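PDB 3EGL: DegV domain-containing protein Cgl2349/cg2579 from Corynebacterium glutamicum, which binds long-chain fatty acids such as palmitate and may play a role in lipid transport or fatty acid metabolism. Local coordinates for residues A[138-143]-A[200-205]. Numbering follows the deposited sequence.
With PLM (palmitic acid), chain D.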
ATOM      1  N   GLU A 138       2.939  -4.227   8.426  1.00 26.26           N
ATOM      2  CA  GLU A 138       4.242  -4.411   7.830  1.00 26.42           C
ATOM      3  C   GLU A 138       4.001  -4.709   6.371  1.00 26.39           C
ATOM      4  O   GLU A 138       2.959  -5.219   5.997  1.00 25.79           O
ATOM      5  CB  GLU A 138       4.999  -5.584   8.465  1.00 26.02           C
ATOM      6  CG  GLU A 138       5.209  -5.540   9.996  1.00 27.80           C
ATOM      7  CD  GLU A 138       6.247  -4.513  10.437  1.00 29.16           C
ATOM      8  OE1 GLU A 138       6.937  -3.975   9.553  1.00 27.96           O
ATOM      9  OE2 GLU A 138       6.369  -4.240  11.658  1.00 30.94           O
ATOM     10  N   THR A 139       4.996  -4.400   5.550  1.00 27.70           N
ATOM     11  CA  THR A 139       4.933  -4.664   4.112  1.00 27.61           C
ATOM     12  C   THR A 139       6.266  -5.261   3.689  1.00 27.71           C
ATOM     13  O   THR A 139       7.321  -4.611   3.818  1.00 26.91           O
ATOM     14  CB  THR A 139       4.598  -3.351   3.305  1.00 27.60           C
ATOM     15  OG1 THR A 139       3.292  -2.883   3.680  1.00 28.26           O
ATOM     16  CG2 THR A 139       4.612  -3.573   1.789  1.00 26.70           C
ATOM     17  N   TRP A 140       6.201  -6.492   3.186  1.00 27.26           N
ATOM     18  CA  TRP A 140       7.351  -7.149   2.588  1.00 27.98           C
ATOM     19  C   TRP A 140       7.103  -7.395   1.106  1.00 28.61           C
ATOM     20  O   TRP A 140       5.952  -7.546   0.689  1.00 29.57           O
ATOM     21  CB  TRP A 140       7.635  -8.500   3.252  1.00 27.15           C
ATOM     22  CG  TRP A 140       8.026  -8.464   4.698  1.00 27.47           C
ATOM     23  CD1 TRP A 140       9.268  -8.281   5.187  1.00 27.21           C
ATOM     24  CD2 TRP A 140       7.166  -8.667   5.851  1.00 27.80           C
ATOM     25  NE1 TRP A 140       9.259  -8.363   6.561  1.00 26.87           N
ATOM     26  CE2 TRP A 140       7.989  -8.599   6.998  1.00 25.48           C
ATOM     27  CE3 TRP A 140       5.793  -8.914   6.021  1.00 25.95           C
ATOM     28  CZ2 TRP A 140       7.492  -8.766   8.307  1.00 23.82           C
ATOM     29  CZ3 TRP A 140       5.304  -9.088   7.331  1.00 24.52           C
ATOM     30  CH2 TRP A 140       6.159  -8.993   8.449  1.00 23.27           C
ATOM     31  N   ILE A 141       8.178  -7.437   0.313  1.00 28.74           N
ATOM     32  CA  ILE A 141       8.070  -7.733  -1.132  1.00 28.96           C
ATOM     33  C   ILE A 141       9.172  -8.692  -1.533  1.00 28.19           C
ATOM     34  O   ILE A 141      10.355  -8.500  -1.195  1.00 27.31           O
ATOM     35  CB  ILE A 141       8.213  -6.471  -2.039  1.00 30.00           C
ATOM     36  CG1 ILE A 141       7.460  -5.289  -1.459  1.00 32.84           C
ATOM     37  CG2 ILE A 141       7.690  -6.725  -3.505  1.00 30.10           C
ATOM     38  CD1 ILE A 141       7.936  -3.975  -2.064  1.00 37.35           C
ATOM     39  N   TYR A 142       8.745  -9.742  -2.225  1.00 27.53           N
ATOM     40  CA  TYR A 142       9.618 -10.681  -2.885  1.00 26.89           C
ATOM     41  C   TYR A 142       9.756 -10.213  -4.316  1.00 27.51           C
ATOM     42  O   TYR A 142       8.741 -10.002  -5.034  1.00 26.72           O
ATOM     43  CB  TYR A 142       9.027 -12.100  -2.902  1.00 26.57           C
ATOM     44  CG  TYR A 142       9.724 -13.031  -3.891  1.00 26.30           C
ATOM     45  CD1 TYR A 142      11.009 -13.544  -3.622  1.00 26.53           C
ATOM     46  CD2 TYR A 142       9.123 -13.370  -5.113  1.00 27.15           C
ATOM     47  CE1 TYR A 142      11.668 -14.388  -4.530  1.00 27.06           C
ATOM     48  CE2 TYR A 142       9.783 -14.217  -6.045  1.00 26.82           C
ATOM     49  CZ  TYR A 142      11.052 -14.713  -5.734  1.00 28.55           C
ATOM     50  OH  TYR A 142      11.692 -15.537  -6.609  1.00 29.89           O
ATOM     51  N   LEU A 143      11.018 -10.065  -4.724  1.00 27.57           N
ATOM     52  CA  LEU A 143      11.349  -9.722  -6.088  1.00 28.04           C
ATOM     53  C   LEU A 143      11.923 -10.930  -6.776  1.00 27.49           C
ATOM     54  O   LEU A 143      12.882 -11.549  -6.316  1.00 28.01           O
ATOM     55  CB  LEU A 143      12.321  -8.523  -6.139  1.00 28.18           C
ATOM     56  CG  LEU A 143      11.688  -7.339  -5.398  1.00 29.58           C
ATOM     57  CD1 LEU A 143      12.684  -6.235  -5.122  1.00 32.27           C
ATOM     58  CD2 LEU A 143      10.470  -6.797  -6.144  1.00 28.68           C
ATOM     59  N   GLN A 200       5.934 -14.708  10.962  1.00 29.97           N
ATOM     60  CA  GLN A 200       5.706 -15.520  12.130  1.00 30.80           C
ATOM     61  C   GLN A 200       6.276 -14.905  13.402  1.00 30.27           C
ATOM     62  O   GLN A 200       5.561 -14.800  14.390  1.00 29.80           O
ATOM     63  CB  GLN A 200       6.210 -16.948  11.926  1.00 31.13           C
ATOM     64  CG  GLN A 200       5.612 -17.864  12.935  1.00 34.79           C
ATOM     65  CD  GLN A 200       5.983 -19.318  12.749  1.00 41.55           C
ATOM     66  OE1 GLN A 200       6.006 -19.828  11.623  1.00 44.60           O
ATOM     67  NE2 GLN A 200       6.251 -20.015  13.868  1.00 42.91           N
ATOM     68  N   ILE A 201       7.542 -14.485  13.392  1.00 30.73           N
ATOM     69  CA  ILE A 201       8.096 -13.783  14.571  1.00 30.98           C
ATOM     70  C   ILE A 201       7.213 -12.573  14.924  1.00 30.79           C
ATOM     71  O   ILE A 201       6.922 -12.354  16.086  1.00 31.05           O
ATOM     72  CB  ILE A 201       9.544 -13.225  14.344  1.00 31.31           C
ATOM     73  CG1 ILE A 201      10.481 -14.236  13.626  1.00 32.58           C
ATOM     74  CG2 ILE A 201      10.127 -12.649  15.632  1.00 28.81           C
ATOM     75  CD1 ILE A 201      10.879 -15.419  14.363  1.00 30.77           C
ATOM     76  N   ARG A 202       6.823 -11.800  13.904  1.00 30.15           N
ATOM     77  CA  ARG A 202       6.153 -10.527  14.082  1.00 30.42           C
ATOM     78  C   ARG A 202       4.723 -10.664  14.575  1.00 31.17           C
ATOM     79  O   ARG A 202       4.217  -9.770  15.268  1.00 31.36           O
ATOM     80  CB  ARG A 202       6.173  -9.756  12.765  1.00 30.53           C
ATOM     81  CG  ARG A 202       5.456  -8.409  12.739  1.00 29.41           C
ATOM     82  CD  ARG A 202       6.121  -7.342  13.616  1.00 27.10           C
ATOM     83  NE  ARG A 202       5.368  -6.097  13.563  1.00 24.71           N
ATOM     84  CZ  ARG A 202       4.271  -5.836  14.278  1.00 25.53           C
ATOM     85  NH1 ARG A 202       3.792  -6.737  15.108  1.00 23.53           N
ATOM     86  NH2 ARG A 202       3.647  -4.666  14.158  1.00 23.56           N
ATOM     87  N   ALA A 203       4.076 -11.770  14.191  1.00 31.46           N
ATOM     88  CA  ALA A 203       2.748 -12.140  14.663  1.00 31.81           C
ATOM     89  C   ALA A 203       2.711 -12.293  16.194  1.00 32.72           C
ATOM     90  O   ALA A 203       1.750 -11.888  16.851  1.00 32.04           O
ATOM     91  CB  ALA A 203       2.339 -13.442  14.012  1.00 32.02           C
ATOM     92  N   ASP A 204       3.765 -12.920  16.727  1.00 34.08           N
ATOM     93  CA  ASP A 204       3.963 -13.112  18.160  1.00 35.53           C
ATOM     94  C   ASP A 204       2.772 -13.879  18.800  1.00 35.49           C
ATOM     95  O   ASP A 204       2.208 -13.466  19.832  1.00 35.29           O
ATOM     96  CB  ASP A 204       4.236 -11.749  18.829  1.00 35.93           C
ATOM     97  CG  ASP A 204       4.799 -11.886  20.227  1.00 38.83           C
ATOM     98  OD1 ASP A 204       5.781 -12.652  20.413  1.00 41.15           O
ATOM     99  OD2 ASP A 204       4.255 -11.229  21.147  1.00 41.88           O
ATOM    100  N   GLY A 205       2.373 -14.972  18.138  1.00 35.34           N
ATOM    101  CA  GLY A 205       1.290 -15.828  18.611  1.00 34.98           C
ATOM    102  C   GLY A 205      -0.120 -15.303  18.429  1.00 35.26           C
ATOM    103  O   GLY A 205      -1.081 -15.940  18.860  1.00 35.59           O
TER
HETATM  104  C1  PLM D 275       5.199   7.524  -8.894  1.00 33.86           C
HETATM  105  O1  PLM D 275       5.409   8.305  -7.949  1.00 34.50           O
HETATM  106  O2  PLM D 275       5.891   7.645  -9.918  1.00 35.94           O
HETATM  107  C2  PLM D 275       4.172   6.432  -8.834  1.00 32.48           C
HETATM  108  C3  PLM D 275       4.591   5.439  -7.752  1.00 32.61           C
HETATM  109  C4  PLM D 275       5.692   4.478  -8.121  1.00 29.76           C
HETATM  110  C5  PLM D 275       6.234   3.952  -6.794  1.00 29.72           C
HETATM  111  C6  PLM D 275       7.234   2.838  -6.974  1.00 29.49           C
HETATM  112  C7  PLM D 275       7.741   2.424  -5.611  1.00 33.51           C
HETATM  113  C8  PLM D 275       8.428   1.050  -5.585  1.00 35.50           C
HETATM  114  C9  PLM D 275       7.392  -0.072  -5.676  1.00 39.16           C
HETATM  115  CA  PLM D 275       7.904  -1.400  -5.099  1.00 42.05           C
HETATM  116  CB  PLM D 275       7.110  -2.603  -5.590  1.00 42.46           C
HETATM  117  CC  PLM D 275       5.614  -2.630  -5.241  1.00 43.38           C
HETATM  118  CD  PLM D 275       5.378  -3.351  -3.924  1.00 43.65           C
HETATM  119  CE  PLM D 275       4.002  -3.979  -3.827  1.00 41.57           C
HETATM  120  CF  PLM D 275       3.145  -3.264  -2.777  1.00 41.04           C
HETATM  121  CG  PLM D 275       3.174  -3.911  -1.394  1.00 36.32           C
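Arg202, on the last turn of helix 196-203, reaches Glu138 and Trp140 of strand 137-142. Its CB lies near the plane of the Trp140 indole, at the ring edge, 4.4 Å from Trp140 CH2. CG stands trans to the backbone N (chi1 177°), which carries the chain to Glu138, where Arg202 CG passes 4.0 Å from Glu138 CG, an aliphatic contact. A bend at chi2 then turns the chain, and CD comes 3.7 Å from Glu138 OE2. NE closes the contact: it donates to Glu138 OE2 over 2.8 Å with a nearly straight N-H...O angle of 173°, a hydrogen bond within a salt bridge. The acceptor sits in the guanidinium plane, but the carboxylate is turned 80° from that plane. OE2 is met on its anti side, and NE makes the one hydrogen bond of this pair, since OE1 forms a salt bridge with Arg173 of the adjacent strand 171-175. Farther out, Arg202 NH2 is hydrogen-bonded to Asn264 O.

Glu138 CB lies 3.6 Å above one face of the Trp140 ring, offset toward the rim. Trp140 also touches Leu198 and Ala199 of the helix.

The contact joins helix 196-203 to the face of the six-stranded mixed sheet opposite the one that Thr139 and Ile141 turn to the palmitate tail, where Ile141 CD1 lies 3.2 Å from PLM CD. With each carboxylate oxygen facing a different arginine, buried Glu138 is probably kept ionised.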